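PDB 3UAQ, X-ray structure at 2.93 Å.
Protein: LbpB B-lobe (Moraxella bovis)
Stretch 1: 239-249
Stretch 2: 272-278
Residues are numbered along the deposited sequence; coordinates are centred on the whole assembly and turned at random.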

# COMPACT_ATOMS: atom_id res chain seq x y z
N VAL A 239 11.43 3.88 -18.04
CA VAL A 239 11.39 5.21 -18.64
C VAL A 239 10.78 5.13 -20.04
O VAL A 239 11.06 4.19 -20.78
CB VAL A 239 12.80 5.85 -18.70
CG1 VAL A 239 13.10 6.38 -20.09
CG2 VAL A 239 12.91 6.96 -17.66
N PHE A 240 9.95 6.10 -20.39
CA PHE A 240 9.25 6.04 -21.67
C PHE A 240 9.25 7.38 -22.39
O PHE A 240 9.25 8.44 -21.76
CB PHE A 240 7.80 5.58 -21.48
CG PHE A 240 7.67 4.32 -20.68
CD1 PHE A 240 7.48 4.37 -19.31
CD2 PHE A 240 7.73 3.08 -21.30
CE1 PHE A 240 7.36 3.21 -18.56
CE2 PHE A 240 7.61 1.91 -20.55
CZ PHE A 240 7.42 1.97 -19.18
N LYS A 241 9.25 7.32 -23.72
CA LYS A 241 9.05 8.51 -24.54
C LYS A 241 7.90 8.25 -25.51
O LYS A 241 7.94 7.30 -26.29
CB LYS A 241 10.31 8.90 -25.30
CG LYS A 241 10.12 10.14 -26.16
CD LYS A 241 11.08 11.27 -25.77
CE LYS A 241 12.34 11.23 -26.61
NZ LYS A 241 11.97 11.05 -28.05
N ALA A 242 6.88 9.10 -25.42
CA ALA A 242 5.72 8.98 -26.29
C ALA A 242 5.69 10.08 -27.35
O ALA A 242 5.57 11.27 -27.02
CB ALA A 242 4.43 8.99 -25.47
N ASP A 243 5.80 9.69 -28.61
CA ASP A 243 5.64 10.61 -29.73
C ASP A 243 4.28 10.35 -30.38
O ASP A 243 4.15 9.44 -31.22
CB ASP A 243 6.77 10.42 -30.75
CG ASP A 243 6.85 11.56 -31.75
OD1 ASP A 243 5.86 12.32 -31.88
OD2 ASP A 243 7.90 11.70 -32.41
N PHE A 244 3.28 11.13 -29.98
CA PHE A 244 1.92 10.96 -30.49
C PHE A 244 1.81 11.44 -31.94
O PHE A 244 0.84 11.13 -32.63
CB PHE A 244 0.92 11.71 -29.61
CG PHE A 244 0.94 11.28 -28.17
CD1 PHE A 244 0.50 10.02 -27.79
CD2 PHE A 244 1.41 12.15 -27.19
CE1 PHE A 244 0.53 9.63 -26.46
CE2 PHE A 244 1.44 11.76 -25.86
CZ PHE A 244 1.00 10.50 -25.49
N ASP A 245 2.80 12.21 -32.38
CA ASP A 245 2.83 12.67 -33.76
C ASP A 245 3.39 11.59 -34.68
O ASP A 245 2.79 11.27 -35.70
CB ASP A 245 3.64 13.96 -33.87
CG ASP A 245 3.02 15.11 -33.09
OD1 ASP A 245 1.83 14.99 -32.70
OD2 ASP A 245 3.72 16.13 -32.88
N ALA A 246 4.54 11.05 -34.31
CA ALA A 246 5.17 9.99 -35.09
C ALA A 246 4.49 8.64 -34.82
O ALA A 246 4.77 7.65 -35.50
CB ALA A 246 6.67 9.91 -34.77
N LYS A 247 3.58 8.62 -33.85
CA LYS A 247 2.89 7.40 -33.45
C LYS A 247 3.86 6.33 -32.95
O LYS A 247 3.75 5.15 -33.31
CB LYS A 247 2.03 6.86 -34.60
CG LYS A 247 0.53 7.14 -34.46
CD LYS A 247 0.17 8.56 -34.87
CE LYS A 247 -0.10 8.65 -36.38
NZ LYS A 247 -1.49 8.20 -36.73
N LYS A 248 4.80 6.75 -32.10
CA LYS A 248 5.83 5.84 -31.60
C LYS A 248 5.93 5.87 -30.08
O LYS A 248 5.66 6.90 -29.45
CB LYS A 248 7.20 6.17 -32.22
CG LYS A 248 7.34 5.74 -33.68
CD LYS A 248 7.32 4.22 -33.82
CE LYS A 248 8.57 3.59 -33.24
NZ LYS A 248 8.54 2.11 -33.36
N LEU A 249 6.31 4.74 -29.50
CA LEU A 249 6.42 4.63 -28.05
C LEU A 249 7.70 3.90 -27.67
O LEU A 249 7.79 2.68 -27.81
CB LEU A 249 5.19 3.91 -27.49
CG LEU A 249 4.96 3.97 -25.98
CD1 LEU A 249 5.56 2.77 -25.28
CD2 LEU A 249 5.52 5.27 -25.40
N ASP A 272 15.19 -2.43 -23.96
CA ASP A 272 14.69 -1.27 -24.68
C ASP A 272 13.28 -1.58 -25.15
O ASP A 272 12.89 -2.74 -25.23
CB ASP A 272 15.58 -0.93 -25.87
CG ASP A 272 16.65 0.10 -25.54
OD1 ASP A 272 16.40 0.93 -24.64
OD2 ASP A 272 17.72 0.07 -26.17
N ILE A 273 12.52 -0.54 -25.45
CA ILE A 273 11.15 -0.73 -25.91
C ILE A 273 10.92 -0.05 -27.26
O ILE A 273 11.47 1.02 -27.53
CB ILE A 273 10.13 -0.23 -24.87
CG1 ILE A 273 10.48 -0.82 -23.50
CG2 ILE A 273 8.72 -0.61 -25.28
CD1 ILE A 273 9.34 -0.77 -22.51
N ASP A 274 10.11 -0.69 -28.10
CA ASP A 274 9.90 -0.22 -29.46
C ASP A 274 8.48 -0.55 -29.90
O ASP A 274 8.22 -1.63 -30.43
CB ASP A 274 10.91 -0.85 -30.40
CG ASP A 274 10.80 -0.32 -31.81
OD1 ASP A 274 10.42 0.86 -31.97
OD2 ASP A 274 11.09 -1.08 -32.76
N ALA A 275 7.56 0.38 -29.67
CA ALA A 275 6.15 0.12 -29.95
C ALA A 275 5.51 1.18 -30.86
O ALA A 275 5.90 2.35 -30.85
CB ALA A 275 5.36 -0.02 -28.66
N THR A 276 4.53 0.74 -31.65
CA THR A 276 3.73 1.66 -32.43
C THR A 276 2.46 2.02 -31.68
O THR A 276 1.86 1.16 -31.01
CB THR A 276 3.38 1.07 -33.81
OG1 THR A 276 4.56 1.02 -34.64
CG2 THR A 276 2.31 1.93 -34.50
N ILE A 277 2.06 3.28 -31.78
CA ILE A 277 0.85 3.77 -31.11
C ILE A 277 -0.31 3.88 -32.09
O ILE A 277 -0.16 4.42 -33.19
CB ILE A 277 1.07 5.14 -30.45
CG1 ILE A 277 2.16 5.05 -29.39
CG2 ILE A 277 -0.23 5.67 -29.85
CD1 ILE A 277 2.44 6.36 -28.70
N LYS A 278 -1.47 3.37 -31.68
CA LYS A 278 -2.66 3.40 -32.51
C LYS A 278 -3.90 3.50 -31.62
O LYS A 278 -4.34 2.50 -31.05
CB LYS A 278 -2.73 2.14 -33.38
CG LYS A 278 -3.91 2.13 -34.33
CD LYS A 278 -3.96 0.85 -35.13
CE LYS A 278 -5.15 0.86 -36.06
NZ LYS A 278 -6.45 0.98 -35.34

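Stretch 1 runs out along one strand, turns, and comes back as a second strand that lies antiparallel to stretch 2. On the outgoing strand, Phe240 is buried, and its ring reaches across to Ile273, with Phe240 CE2 3.7 Å from Ile273 CD1. A long aromatic side chain suits this place, because its CA-to-CB bond points sideways and the ring carries the side chain across to Ile273, with CE2 the nearest atom.

Asp243 organises the turn. Its OD1 accepts a hydrogen bond from Ala246 N at 3.0 Å and a weak one from Asp245 N, also to Asp243 OD1, at 3.1 Å; a short carboxylate can thus collect amides that the turn leaves without strand partners. The backbone closes the hairpin with a reciprocal pair, Asp243 N to Lys248 O and Lys248 N to Asp243 O, both 2.9 Å. Phe244, within the turn, starts sideways, but its partly exposed ring comes near Ile277, with Phe244 CD1 4.2 Å from Ile277 CD1, and offers that methyl an apolar surface.

At Lys247 the backbone has positive phi and psi, and its carbonyl opens the ladder to stretch 2: Ile277 N donates to Lys247 O at 2.9 Å, almost linearly. The end of its side chain leads away from stretch 2, so a charged residue suits this exposed place. Lys248 and Thr276 form a non-hydrogen-bonded pair with side chains on the same face. There the flexible lysine chain bends back, with its first three chi angles all m, so that Lys248 NZ meets Asp274 OD1 at 2.7 Å in a salt bridge, a suitable link between two partly exposed residues.

Leu249 pairs with Ala275 through two hydrogen bonds, Leu249 N to Ala275 O at 2.8 Å and Ala275 N to Leu249 O at 3.0 Å. Its buried side chain packs on the other face: Leu249 CB lies 4.1 Å from Ala275 CB and 3.8 Å from Ile277 CG1. Apolar residues suit this side, where Ile277 is the residue most covered by the opposing stretch.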